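Thioredoxin-like protein (Klebsiella pneumoniae subsp. pneumoniae MGH 78578, PDB 3TY1) probably binds carbohydrate and is a putative aldose 1-epimerase with a galactose mutarotase-like supersandwich fold. Local coordinates at residues A[69-74]-A[190-195]; A[49-54]-A[159-164]; A[276-281]-A[356-361]. One frame throughout, in Å; residues are numbered along the deposited sequence. Where two conformers were deposited one is given.

Contact 1: residues A[69-74]-A[190-195]. With SO4 (sulfate ion), chain H.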
HETATM    1  N   MSE A  69      11.764  -4.585 -12.978  1.00 26.91           N
HETATM    2  CA  MSE A  69      12.405  -4.651 -14.298  1.00 26.72           C
HETATM    3  C   MSE A  69      11.656  -5.547 -15.290  1.00 24.93           C
HETATM    4  O   MSE A  69      12.233  -6.010 -16.296  1.00 26.17           O
HETATM    5  CB  MSE A  69      13.883  -5.036 -14.196  1.00 29.50           C
HETATM    6  CG  MSE A  69      14.690  -4.318 -13.166  1.00 24.64           C
HETATM    7 SE   MSE A  69      15.059  -2.493 -13.490  0.75 23.47          SE
HETATM    8  CE  MSE A  69      16.275  -2.588 -15.050  1.00 25.73           C
ATOM      9  N   ASN A  70      10.361  -5.735 -15.062  1.00 27.85           N
ATOM     10  CA  ASN A  70       9.500  -6.422 -16.032  1.00 26.80           C
ATOM     11  C   ASN A  70       9.619  -5.708 -17.376  1.00 26.65           C
ATOM     12  O   ASN A  70       9.755  -4.462 -17.438  1.00 26.28           O
ATOM     13  CB  ASN A  70       8.012  -6.293 -15.630  1.00 27.25           C
ATOM     14  CG  ASN A  70       7.585  -7.170 -14.461  1.00 31.98           C
ATOM     15  OD1 ASN A  70       8.319  -8.067 -14.004  1.00 28.42           O
ATOM     16  ND2 ASN A  70       6.345  -6.886 -13.943  1.00 27.51           N
ATOM     17  N   LEU A  71       9.464  -6.473 -18.452  1.00 26.55           N
ATOM     18  CA  LEU A  71       9.529  -5.967 -19.798  1.00 24.90           C
ATOM     19  C   LEU A  71       8.090  -5.657 -20.182  1.00 26.18           C
ATOM     20  O   LEU A  71       7.209  -6.514 -20.140  1.00 23.64           O
ATOM     21  CB  LEU A  71      10.161  -6.967 -20.770  1.00 25.61           C
ATOM     22  CG  LEU A  71      11.526  -7.590 -20.363  1.00 25.74           C
ATOM     23  CD1 LEU A  71      12.025  -8.492 -21.474  1.00 27.77           C
ATOM     24  CD2 LEU A  71      12.547  -6.510 -20.004  1.00 24.71           C
ATOM     25  N   LEU A  72       7.852  -4.418 -20.577  1.00 23.79           N
ATOM     26  CA  LEU A  72       6.485  -4.007 -20.914  1.00 25.31           C
ATOM     27  C   LEU A  72       6.118  -4.290 -22.371  1.00 26.45           C
ATOM     28  O   LEU A  72       5.040  -4.809 -22.675  1.00 27.47           O
ATOM     29  CB  LEU A  72       6.319  -2.514 -20.657  1.00 25.02           C
ATOM     30  CG  LEU A  72       6.493  -1.983 -19.216  1.00 33.40           C
ATOM     31  CD1 LEU A  72       5.906  -0.566 -19.072  1.00 28.52           C
ATOM     32  CD2 LEU A  72       5.919  -2.834 -18.174  1.00 29.06           C
ATOM     33  N   ARG A  73       7.052  -3.985 -23.254  1.00 26.25           N
ATOM     34  CA  ARG A  73       6.802  -4.070 -24.685  0.50 26.93           C
ATOM     35  C   ARG A  73       8.105  -4.030 -25.469  1.00 28.87           C
ATOM     36  O   ARG A  73       9.092  -3.395 -25.072  1.00 28.39           O
ATOM     37  CB  ARG A  73       5.857  -2.941 -25.138  0.50 26.29           C
ATOM     38  CG  ARG A  73       5.467  -2.954 -26.602  0.50 33.96           C
ATOM     39  CD  ARG A  73       4.532  -1.731 -26.907  0.50 38.36           C
ATOM     40  NE  ARG A  73       3.178  -1.958 -26.411  0.50 43.26           N
ATOM     41  CZ  ARG A  73       2.208  -1.039 -26.371  0.50 46.77           C
ATOM     42  NH1 ARG A  73       2.423   0.211 -26.768  0.50 45.72           N
ATOM     43  NH2 ARG A  73       1.016  -1.384 -25.923  0.50 45.52           N
ATOM     44  N   ILE A  74       8.110  -4.801 -26.562  1.00 25.77           N
ATOM     45  CA  ILE A  74       9.234  -4.869 -27.504  1.00 26.42           C
ATOM     46  C   ILE A  74       8.628  -4.602 -28.875  1.00 29.14           C
ATOM     47  O   ILE A  74       7.697  -5.293 -29.238  1.00 28.69           O
ATOM     48  CB  ILE A  74       9.892  -6.224 -27.526  1.00 26.44           C
ATOM     49  CG1 ILE A  74      10.204  -6.784 -26.115  1.00 28.82           C
ATOM     50  CG2 ILE A  74      11.148  -6.178 -28.431  1.00 30.97           C
ATOM     51  CD1 ILE A  74      11.270  -6.017 -25.395  1.00 28.28           C
ATOM     52  N   PHE A 190      17.240  -9.792 -28.122  1.00 27.89           N
ATOM     53  CA  PHE A 190      17.810  -9.287 -26.872  1.00 28.30           C
ATOM     54  C   PHE A 190      17.969 -10.499 -25.964  1.00 28.67           C
ATOM     55  O   PHE A 190      17.384 -11.531 -26.234  1.00 27.42           O
ATOM     56  CB  PHE A 190      16.964  -8.202 -26.203  1.00 26.43           C
ATOM     57  CG  PHE A 190      15.622  -8.647 -25.732  1.00 26.07           C
ATOM     58  CD1 PHE A 190      14.485  -8.493 -26.554  1.00 24.80           C
ATOM     59  CD2 PHE A 190      15.466  -9.176 -24.460  1.00 26.60           C
ATOM     60  CE1 PHE A 190      13.247  -8.896 -26.110  1.00 30.03           C
ATOM     61  CE2 PHE A 190      14.230  -9.582 -24.017  1.00 28.85           C
ATOM     62  CZ  PHE A 190      13.121  -9.413 -24.819  1.00 26.33           C
ATOM     63  N   SER A 191      18.785 -10.378 -24.922  1.00 27.50           N
ATOM     64  CA  SER A 191      18.970 -11.506 -24.021  1.00 28.31           C
ATOM     65  C   SER A 191      18.839 -11.039 -22.584  1.00 30.80           C
ATOM     66  O   SER A 191      19.042  -9.862 -22.285  1.00 28.86           O
ATOM     67  CB  SER A 191      20.324 -12.178 -24.265  1.00 33.91           C
ATOM     68  OG  SER A 191      21.369 -11.264 -24.001  1.00 37.45           O
ATOM     69  N   LEU A 192      18.450 -11.975 -21.721  1.00 29.13           N
ATOM     70  CA  LEU A 192      18.424 -11.787 -20.285  1.00 26.88           C
ATOM     71  C   LEU A 192      19.504 -12.685 -19.699  1.00 30.10           C
ATOM     72  O   LEU A 192      19.643 -13.829 -20.120  1.00 31.72           O
ATOM     73  CB  LEU A 192      17.070 -12.224 -19.707  1.00 27.96           C
ATOM     74  CG  LEU A 192      15.845 -11.503 -20.257  1.00 28.47           C
ATOM     75  CD1 LEU A 192      14.573 -12.006 -19.507  1.00 28.49           C
ATOM     76  CD2 LEU A 192      16.035  -9.992 -20.089  1.00 28.19           C
ATOM     77  N   HIS A 193      20.209 -12.169 -18.704  1.00 30.47           N
ATOM     78  CA  HIS A 193      21.219 -12.869 -17.938  1.00 31.68           C
ATOM     79  C   HIS A 193      21.031 -12.473 -16.504  1.00 32.21           C
ATOM     80  O   HIS A 193      21.751 -11.639 -15.981  1.00 36.30           O
ATOM     81  CB  HIS A 193      22.608 -12.523 -18.453  1.00 35.57           C
ATOM     82  CG  HIS A 193      22.826 -12.986 -19.851  1.00 40.89           C
ATOM     83  ND1 HIS A 193      23.045 -14.311 -20.165  1.00 48.56           N
ATOM     84  CD2 HIS A 193      22.768 -12.323 -21.029  1.00 47.14           C
ATOM     85  CE1 HIS A 193      23.161 -14.431 -21.476  1.00 54.67           C
ATOM     86  NE2 HIS A 193      23.015 -13.238 -22.022  1.00 47.72           N
ATOM     87  N   ASP A 194      20.000 -13.036 -15.884  1.00 31.01           N
ATOM     88  CA  ASP A 194      19.676 -12.740 -14.512  1.00 31.42           C
ATOM     89  C   ASP A 194      20.483 -13.659 -13.599  1.00 33.84           C
ATOM     90  O   ASP A 194      20.777 -14.811 -13.967  1.00 33.42           O
ATOM     91  CB  ASP A 194      18.159 -12.928 -14.211  1.00 31.57           C
ATOM     92  CG  ASP A 194      17.256 -12.119 -15.116  1.00 30.01           C
ATOM     93  OD1 ASP A 194      17.682 -11.059 -15.670  1.00 29.50           O
ATOM     94  OD2 ASP A 194      16.093 -12.566 -15.299  1.00 27.89           O
ATOM     95  N   VAL A 195      20.804 -13.163 -12.406  1.00 32.89           N
ATOM     96  CA  VAL A 195      21.493 -13.942 -11.389  1.00 33.10           C
ATOM     97  C   VAL A 195      20.765 -13.783 -10.042  1.00 34.54           C
ATOM     98  O   VAL A 195      20.729 -12.701  -9.476  1.00 35.79           O
ATOM     99  CB  VAL A 195      22.987 -13.536 -11.209  1.00 33.90           C
ATOM    100  CG1 VAL A 195      23.670 -14.465 -10.175  1.00 34.97           C
ATOM    101  CG2 VAL A 195      23.755 -13.551 -12.549  1.00 31.53           C
TER
HETATM  102  S   SO4 H 508      24.566 -12.751 -25.146  1.00 79.81           S
HETATM  103  O1  SO4 H 508      24.297 -12.595 -26.580  1.00 78.43           O
HETATM  104  O2  SO4 H 508      25.780 -13.522 -24.899  1.00 84.10           O
HETATM  105  O3  SO4 H 508      24.741 -11.426 -24.560  1.00 87.17           O
HETATM  106  O4  SO4 H 508      23.450 -13.466 -24.514  1.00 81.68           O

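Contact 2: residues A[49-54]-A[159-164]. With SO4 (sulfate ion), chain I.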
ATOM      1  N   LYS A  49       8.189   4.346 -12.821  1.00 27.97           N
ATOM      2  CA  LYS A  49       9.163   4.648 -13.868  1.00 26.27           C
ATOM      3  C   LYS A  49       9.120   3.633 -15.014  1.00 24.81           C
ATOM      4  O   LYS A  49       8.827   2.446 -14.800  1.00 24.60           O
ATOM      5  CB  LYS A  49      10.536   4.614 -13.282  1.00 26.09           C
ATOM      6  CG  LYS A  49      10.857   5.652 -12.225  1.00 32.24           C
ATOM      7  CD  LYS A  49      12.231   5.380 -11.592  1.00 36.98           C
ATOM      8  CE  LYS A  49      12.187   4.248 -10.528  1.00 38.05           C
ATOM      9  NZ  LYS A  49      13.531   3.895 -10.006  1.00 34.56           N
ATOM     10  N   ILE A  50       9.406   4.119 -16.216  1.00 25.13           N
ATOM     11  CA  ILE A  50       9.707   3.275 -17.366  1.00 25.30           C
ATOM     12  C   ILE A  50      11.097   3.636 -17.860  1.00 26.33           C
ATOM     13  O   ILE A  50      11.566   4.788 -17.677  1.00 26.41           O
ATOM     14  CB  ILE A  50       8.678   3.360 -18.534  1.00 25.79           C
ATOM     15  CG1 ILE A  50       8.469   4.773 -19.028  1.00 28.60           C
ATOM     16  CG2 ILE A  50       7.358   2.680 -18.104  1.00 24.30           C
ATOM     17  CD1 ILE A  50       7.654   4.838 -20.324  1.00 29.40           C
ATOM     18  N   LEU A  51      11.762   2.645 -18.448  1.00 25.90           N
ATOM     19  CA  LEU A  51      13.095   2.833 -18.994  1.00 25.06           C
ATOM     20  C   LEU A  51      13.062   2.182 -20.367  1.00 25.94           C
ATOM     21  O   LEU A  51      12.724   0.992 -20.486  1.00 25.37           O
ATOM     22  CB  LEU A  51      14.140   2.230 -18.060  1.00 26.05           C
ATOM     23  CG  LEU A  51      15.604   2.190 -18.468  1.00 27.10           C
ATOM     24  CD1 LEU A  51      16.138   3.563 -18.738  1.00 25.11           C
ATOM     25  CD2 LEU A  51      16.429   1.484 -17.296  1.00 26.62           C
ATOM     26  N   THR A  52      13.392   2.960 -21.389  1.00 24.29           N
ATOM     27  CA  THR A  52      13.245   2.544 -22.758  1.00 26.17           C
ATOM     28  C   THR A  52      14.521   2.700 -23.573  1.00 26.95           C
ATOM     29  O   THR A  52      15.149   3.766 -23.561  1.00 27.68           O
ATOM     30  CB  THR A  52      12.154   3.407 -23.443  1.00 28.59           C
ATOM     31  OG1 THR A  52      10.935   3.379 -22.653  1.00 26.95           O
ATOM     32  CG2 THR A  52      11.896   2.871 -24.863  1.00 27.54           C
ATOM     33  N   ILE A  53      14.879   1.664 -24.317  1.00 27.38           N
ATOM     34  CA  ILE A  53      15.873   1.771 -25.368  1.00 25.38           C
ATOM     35  C   ILE A  53      15.105   2.059 -26.670  1.00 28.17           C
ATOM     36  O   ILE A  53      14.332   1.216 -27.122  1.00 25.71           O
ATOM     37  CB  ILE A  53      16.658   0.479 -25.583  1.00 24.61           C
ATOM     38  CG1 ILE A  53      17.433   0.114 -24.304  1.00 28.02           C
ATOM     39  CG2 ILE A  53      17.581   0.668 -26.861  1.00 25.91           C
ATOM     40  CD1 ILE A  53      18.068  -1.337 -24.323  1.00 30.31           C
ATOM     41  N   HIS A  54      15.290   3.248 -27.238  1.00 26.74           N
ATOM     42  CA  HIS A  54      14.642   3.606 -28.502  1.00 30.65           C
ATOM     43  C   HIS A  54      15.640   3.374 -29.626  1.00 34.16           C
ATOM     44  O   HIS A  54      16.729   3.928 -29.601  1.00 35.76           O
ATOM     45  CB  HIS A  54      14.258   5.078 -28.557  1.00 34.10           C
ATOM     46  CG  HIS A  54      13.255   5.511 -27.529  1.00 37.89           C
ATOM     47  ND1 HIS A  54      11.888   5.478 -27.757  1.00 38.66           N
ATOM     48  CD2 HIS A  54      13.419   6.041 -26.283  1.00 42.85           C
ATOM     49  CE1 HIS A  54      11.257   5.959 -26.695  1.00 39.71           C
ATOM     50  NE2 HIS A  54      12.158   6.311 -25.786  1.00 35.87           N
ATOM     51  N   ILE A 159      24.335  -2.537 -25.313  1.00 27.53           N
ATOM     52  CA  ILE A 159      23.701  -1.876 -24.205  1.00 27.19           C
ATOM     53  C   ILE A 159      23.343  -2.960 -23.193  1.00 26.09           C
ATOM     54  O   ILE A 159      22.837  -4.005 -23.572  1.00 26.53           O
ATOM     55  CB  ILE A 159      22.419  -1.173 -24.660  1.00 26.11           C
ATOM     56  CG1 ILE A 159      22.751  -0.110 -25.737  1.00 26.78           C
ATOM     57  CG2 ILE A 159      21.628  -0.552 -23.429  1.00 25.39           C
ATOM     58  CD1 ILE A 159      21.453   0.386 -26.486  1.00 25.96           C
ATOM     59  N   ARG A 160      23.615  -2.699 -21.916  1.00 27.22           N
ATOM     60  CA  ARG A 160      23.181  -3.569 -20.856  1.00 28.49           C
ATOM     61  C   ARG A 160      22.437  -2.753 -19.828  1.00 28.98           C
ATOM     62  O   ARG A 160      22.888  -1.667 -19.442  1.00 29.67           O
ATOM     63  CB  ARG A 160      24.369  -4.277 -20.188  1.00 30.48           C
ATOM     64  CG  ARG A 160      25.178  -5.067 -21.172  1.00 31.80           C
ATOM     65  CD  ARG A 160      26.209  -5.958 -20.516  1.00 39.70           C
ATOM     66  NE  ARG A 160      26.967  -6.676 -21.536  1.00 39.30           N
ATOM     67  CZ  ARG A 160      27.877  -7.624 -21.300  1.00 45.04           C
ATOM     68  NH1 ARG A 160      28.175  -7.987 -20.070  1.00 40.58           N
ATOM     69  NH2 ARG A 160      28.480  -8.230 -22.322  1.00 44.35           N
ATOM     70  N   ILE A 161      21.315  -3.279 -19.385  1.00 27.30           N
ATOM     71  CA  ILE A 161      20.501  -2.613 -18.386  1.00 26.98           C
ATOM     72  C   ILE A 161      20.347  -3.586 -17.233  1.00 28.62           C
ATOM     73  O   ILE A 161      19.737  -4.660 -17.386  1.00 28.03           O
ATOM     74  CB  ILE A 161      19.175  -2.170 -18.955  1.00 25.69           C
ATOM     75  CG1 ILE A 161      19.393  -1.117 -20.039  1.00 28.87           C
ATOM     76  CG2 ILE A 161      18.280  -1.595 -17.802  1.00 28.04           C
ATOM     77  CD1 ILE A 161      18.120  -0.616 -20.653  1.00 36.98           C
ATOM     78  N   ARG A 162      20.889  -3.201 -16.084  1.00 28.12           N
ATOM     79  CA  ARG A 162      20.855  -4.040 -14.876  1.00 28.72           C
ATOM     80  C   ARG A 162      19.944  -3.431 -13.829  1.00 27.92           C
ATOM     81  O   ARG A 162      19.900  -2.219 -13.680  1.00 29.17           O
ATOM     82  CB  ARG A 162      22.259  -4.188 -14.247  1.00 28.25           C
ATOM     83  CG  ARG A 162      23.216  -5.009 -15.039  1.00 40.31           C
ATOM     84  CD  ARG A 162      24.579  -5.164 -14.349  1.00 42.15           C
ATOM     85  NE  ARG A 162      25.344  -3.940 -14.422  1.00 39.93           N
ATOM     86  CZ  ARG A 162      26.062  -3.543 -15.471  1.00 37.00           C
ATOM     87  NH1 ARG A 162      26.156  -4.281 -16.582  1.00 40.86           N
ATOM     88  NH2 ARG A 162      26.697  -2.381 -15.404  1.00 42.80           N
ATOM     89  N   GLY A 163      19.233  -4.297 -13.103  1.00 27.94           N
ATOM     90  CA  GLY A 163      18.361  -3.898 -12.010  1.00 29.29           C
ATOM     91  C   GLY A 163      18.333  -4.913 -10.883  1.00 31.00           C
ATOM     92  O   GLY A 163      17.959  -6.055 -11.124  1.00 29.91           O
ATOM     93  N   LEU A 164      18.729  -4.498  -9.676  1.00 29.19           N
ATOM     94  CA  LEU A 164      18.736  -5.373  -8.483  1.00 30.25           C
ATOM     95  C   LEU A 164      17.359  -5.304  -7.818  1.00 30.03           C
ATOM     96  O   LEU A 164      16.943  -4.234  -7.380  1.00 32.78           O
ATOM     97  CB  LEU A 164      19.782  -4.910  -7.488  1.00 31.63           C
ATOM     98  CG  LEU A 164      20.013  -5.733  -6.208  1.00 33.62           C
ATOM     99  CD1 LEU A 164      20.391  -7.132  -6.584  1.00 31.16           C
ATOM    100  CD2 LEU A 164      21.089  -5.049  -5.294  1.00 35.41           C
TER
HETATM  101  S   SO4 I 509      30.349 -11.096 -20.611  1.00 74.79           S
HETATM  102  O1  SO4 I 509      29.853 -11.293 -21.975  1.00 78.63           O
HETATM  103  O2  SO4 I 509      31.428 -12.044 -20.371  1.00 86.35           O
HETATM  104  O3  SO4 I 509      30.896  -9.756 -20.482  1.00 65.63           O
HETATM  105  O4  SO4 I 509      29.328 -11.400 -19.620  1.00 71.04           O

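Contact 3: residues A[276-281]-A[356-361]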
ATOM      1  N   ALA A 276       8.667 -21.147 -29.664  1.00 34.42           N
ATOM      2  CA  ALA A 276       8.256 -19.988 -30.475  1.00 33.44           C
ATOM      3  C   ALA A 276       6.750 -19.961 -30.781  1.00 33.66           C
ATOM      4  O   ALA A 276       6.080 -21.004 -30.769  1.00 34.00           O
ATOM      5  CB  ALA A 276       9.066 -19.992 -31.792  1.00 31.79           C
ATOM      6  N   VAL A 277       6.238 -18.756 -31.008  1.00 31.85           N
ATOM      7  CA  VAL A 277       4.924 -18.537 -31.537  1.00 32.02           C
ATOM      8  C   VAL A 277       5.122 -17.841 -32.878  1.00 34.05           C
ATOM      9  O   VAL A 277       5.913 -16.911 -33.009  1.00 33.32           O
ATOM     10  CB  VAL A 277       3.991 -17.762 -30.606  1.00 34.43           C
ATOM     11  CG1 VAL A 277       4.608 -16.431 -30.136  1.00 32.15           C
ATOM     12  CG2 VAL A 277       2.654 -17.505 -31.326  1.00 35.03           C
ATOM     13  N   VAL A 278       4.447 -18.347 -33.897  1.00 34.76           N
ATOM     14  CA  VAL A 278       4.572 -17.818 -35.237  1.00 35.26           C
ATOM     15  C   VAL A 278       3.169 -17.611 -35.799  1.00 36.01           C
ATOM     16  O   VAL A 278       2.221 -18.304 -35.420  1.00 36.24           O
ATOM     17  CB  VAL A 278       5.425 -18.741 -36.114  1.00 39.47           C
ATOM     18  CG1 VAL A 278       6.804 -18.977 -35.475  1.00 37.59           C
ATOM     19  CG2 VAL A 278       4.711 -20.088 -36.386  1.00 37.61           C
ATOM     20  N   ASN A 279       3.032 -16.623 -36.670  1.00 34.34           N
ATOM     21  CA  ASN A 279       1.744 -16.337 -37.271  1.00 34.54           C
ATOM     22  C   ASN A 279       1.367 -17.424 -38.303  1.00 35.46           C
ATOM     23  O   ASN A 279       2.148 -18.332 -38.556  1.00 35.57           O
ATOM     24  CB  ASN A 279       1.715 -14.911 -37.790  1.00 34.45           C
ATOM     25  CG  ASN A 279       2.548 -14.680 -39.038  1.00 40.15           C
ATOM     26  OD1 ASN A 279       3.314 -15.543 -39.503  1.00 36.12           O
ATOM     27  ND2 ASN A 279       2.376 -13.489 -39.611  1.00 37.04           N
ATOM     28  N   LYS A 280       0.179 -17.332 -38.869  1.00 38.54           N
ATOM     29  CA  LYS A 280      -0.331 -18.359 -39.791  0.50 39.40           C
ATOM     30  C   LYS A 280       0.485 -18.459 -41.087  1.00 41.78           C
ATOM     31  O   LYS A 280       0.773 -19.572 -41.570  1.00 42.21           O
ATOM     32  CB  LYS A 280      -1.811 -18.091 -40.101  0.50 40.59           C
ATOM     33  CG  LYS A 280      -2.533 -19.198 -40.892  0.50 42.99           C
ATOM     34  CD  LYS A 280      -3.900 -18.711 -41.332  0.50 44.51           C
ATOM     35  CE  LYS A 280      -4.509 -19.651 -42.379  0.50 49.11           C
ATOM     36  NZ  LYS A 280      -4.755 -21.001 -41.802  0.50 43.03           N
ATOM     37  N   ALA A 281       0.866 -17.313 -41.657  1.00 41.24           N
ATOM     38  CA  ALA A 281       1.660 -17.292 -42.879  1.00 43.54           C
ATOM     39  C   ALA A 281       3.110 -17.774 -42.636  1.00 44.55           C
ATOM     40  O   ALA A 281       3.800 -18.140 -43.577  1.00 44.72           O
ATOM     41  CB  ALA A 281       1.668 -15.872 -43.491  1.00 43.88           C
ATOM     42  N   ALA A 356      12.182 -16.679 -43.767  1.00 38.45           N
ATOM     43  CA  ALA A 356      13.469 -17.366 -43.594  1.00 39.51           C
ATOM     44  C   ALA A 356      13.828 -17.490 -42.135  1.00 39.75           C
ATOM     45  O   ALA A 356      14.343 -18.520 -41.706  1.00 35.80           O
ATOM     46  CB  ALA A 356      14.603 -16.639 -44.399  1.00 41.02           C
ATOM     47  N   GLN A 357      13.556 -16.437 -41.350  1.00 38.32           N
ATOM     48  CA  GLN A 357      13.817 -16.494 -39.904  1.00 37.96           C
ATOM     49  C   GLN A 357      12.938 -17.485 -39.187  1.00 37.85           C
ATOM     50  O   GLN A 357      13.433 -18.250 -38.349  1.00 39.79           O
ATOM     51  CB  GLN A 357      13.688 -15.114 -39.244  1.00 36.81           C
ATOM     52  CG  GLN A 357      14.817 -14.194 -39.607  1.00 36.15           C
ATOM     53  CD  GLN A 357      14.630 -12.795 -39.082  1.00 36.87           C
ATOM     54  OE1 GLN A 357      13.709 -12.506 -38.304  1.00 38.51           O
ATOM     55  NE2 GLN A 357      15.522 -11.904 -39.488  1.00 45.04           N
ATOM     56  N   VAL A 358      11.643 -17.463 -39.477  1.00 35.06           N
ATOM     57  CA  VAL A 358      10.731 -18.466 -38.916  1.00 38.18           C
ATOM     58  C   VAL A 358      11.149 -19.913 -39.327  1.00 41.71           C
ATOM     59  O   VAL A 358      11.123 -20.843 -38.501  1.00 40.45           O
ATOM     60  CB  VAL A 358       9.259 -18.171 -39.335  1.00 39.65           C
ATOM     61  CG1 VAL A 358       8.325 -19.320 -38.967  1.00 39.68           C
ATOM     62  CG2 VAL A 358       8.784 -16.795 -38.728  1.00 36.24           C
ATOM     63  N   ALA A 359      11.536 -20.095 -40.597  1.00 43.24           N
ATOM     64  CA  ALA A 359      11.904 -21.421 -41.128  1.00 41.90           C
ATOM     65  C   ALA A 359      13.138 -21.960 -40.403  1.00 42.13           C
ATOM     66  O   ALA A 359      13.178 -23.147 -40.037  1.00 41.68           O
ATOM     67  CB  ALA A 359      12.120 -21.363 -42.645  1.00 41.34           C
ATOM     68  N   ALA A 360      14.112 -21.089 -40.167  1.00 38.88           N
ATOM     69  CA  ALA A 360      15.323 -21.420 -39.406  1.00 42.18           C
ATOM     70  C   ALA A 360      14.993 -21.880 -37.968  1.00 39.79           C
ATOM     71  O   ALA A 360      15.560 -22.853 -37.457  1.00 38.96           O
ATOM     72  CB  ALA A 360      16.313 -20.215 -39.389  1.00 41.18           C
ATOM     73  N   VAL A 361      14.079 -21.178 -37.313  1.00 38.48           N
ATOM     74  CA  VAL A 361      13.629 -21.583 -35.970  1.00 38.16           C
ATOM     75  C   VAL A 361      12.918 -22.941 -36.030  1.00 41.24           C
ATOM     76  O   VAL A 361      13.226 -23.857 -35.250  1.00 39.84           O
ATOM     77  CB  VAL A 361      12.707 -20.515 -35.336  1.00 33.52           C
ATOM     78  CG1 VAL A 361      11.894 -21.080 -34.166  1.00 32.77           C
ATOM     79  CG2 VAL A 361      13.553 -19.326 -34.893  1.00 36.45           C
TER

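Contact 1: residues A[69-74]-A[190-195]
In the beta-sandwich core of this galactose mutarotase-like supersandwich, Leu71 and Ile74 of strand 70-76 face Phe190 and Leu192 of strand 189-198. The two strands belong to different sheets; over 70-74 and 190-195 they run nearly antiparallel, at 163°, with axes 11.5 Å apart, a separation that side chains and not backbone bonds must fill. Phe190 is the side chain that both Leu71 and Ile74 meet. Its ring reaches across from the direction opposite to Leu71 and Ile74, and both aliphatic chains touch its far end obliquely. Leu71 CD1 lies 3.5 Å from Phe190 CE2, and Ile74 CD1 lies 3.6 Å from Phe190 CE1, so the two methyls straddle the CZ corner. Between the backbone N and the carbonyl carbon sits Phe190 CG (chi1 65°), the torsion that carries the ring toward the other sheet; Tyr349 of strand 342-352 packs against it with nearly parallel planes. Leu192 adds a looser touch, its CD2 4.5 Å from Leu71 CD1. The spacing of Leu71 and Ile74, three residues apart yet both directed inward, follows from a classic beta bulge in which Leu72 and Arg73 both face Thr62. On strand 189-198 the alternation is regular, and Ser191 and His193 point to the other side of the sheet. There a sulfate ion, probably from the crystallisation liquor, is bound by His193, whose ND1 is held by Asp346 while NE2 donates to sulfate O4 in the ring plane, at an unusually short 2.5 Å whose exact value is doubtful.

Contact 2: residues A[49-54]-A[159-164]
Two flat groups flank the aliphatic contact of Leu51 and Ile53 with Ile159 and Ile161, each on the side of its strand turned from the other segment. The imidazole of His54 has Thr52 CG2 over the centre of one face, 3.5 Å above the plane. The guanidinium of Arg160 meets a sulfate ion, probably from the crystallisation liquor, at its edge: NH1 donates to sulfate O3 at 3.3 Å, and NH2 adds weak bonds to O3 and O1. Arg160 NH2 also forms a salt bridge with Glu158, so its charge is probably shared between the sulfate and Glu158, with a long, weak ion pair from NE to Glu150. Between these outer groups lies the interior of the beta sandwich, where strand 49-55 of one sheet packs against strand 159-169 of the other; over 49-54 and 159-164 they are nearly antiparallel at 170°, with axes 10.0 Å apart. Leu51 and Ile161 meet tip to tip, Leu51 CD2 coming within 3.6 Å of Ile161 CG2. Ile53 and Ile159 also meet end on, and here the branches interlock: Ile53 CD1 is 3.8 Å from Ile159 CG2, while Ile159 CD1 is 3.9 Å from Ile53 CG2. Ile161, by contrast, slides past Ile53, bringing their CD1 methyls to 3.7 Å. That reach comes from its CG1, set anti to the carbonyl carbon (chi1 -64°) and continuing fully extended to CD1, which leaves the CG2 branch of Ile161 for Leu51.

Contact 3: residues A[276-281]-A[356-361]
Ala276 comes first on the 276-281 segment, its CB directed at the helix 355-369 and 3.8 Å from Val361 CG1. At this point the segment is still in strand 272-278, bonded through its backbone to Leu226 of the edge strand 224-229. Val277 takes the other side of the sheet, packing on Ile218 and Tyr249. Val278 turns back to the helix and makes the second touch: its CG1 lies 3.8 Å from Val358 CG1, the two side chains crossing at a slant. The helix offers its partners three residues apart, nearly one turn, while the strand offers Ala276 and Val278 at alternate positions, so two successive inward strand positions each meet one residue of the helix. Both helical valines use the same branch, CG1, which stands opposite the backbone N (chi1 170° in Val358 and 162° in Val361) and projects onto the strand; both also pack on Leu352 of strand 342-352. After Val278 the strand ends, and Asn279 is tied into the following turn, its ND2 bonding to Asp283 OD1 and its OD1 receiving Lys284 N. The helix 355-369 thus packs over one end of the large antiparallel sheet, with a bound 2-methyl-2,4-pentanediol, probably from the crystallisation liquor, about 3 Å from the Val361 side chain. With only methyl groups meeting, the helix is held to the strand here by van der Waals packing and the burial of apolar surface.

In the fold
The ten-stranded antiparallel sheet is common to all three contacts. Contacts 1 and 2 pack it against the six-stranded sheet through different strand pairs; their centres are 9 Å apart and they touch, selenomethionine Met69 CE lying 3.5 Å from Ile161 CG2, which makes them neighbouring parts of one sandwich interior. Their segments alternate along the chain, 49-54, 69-74, 159-164, 190-195, so the two contacts cross in sequence: both strands of the smaller sheet come first, then both of the larger. Contact 3 follows later in sequence and lies apart, its centre about 22 Å from that of contact 1 and 28 Å from that of contact 2, where the helix 355-369 packs on strand 272-278, well along the same sheet.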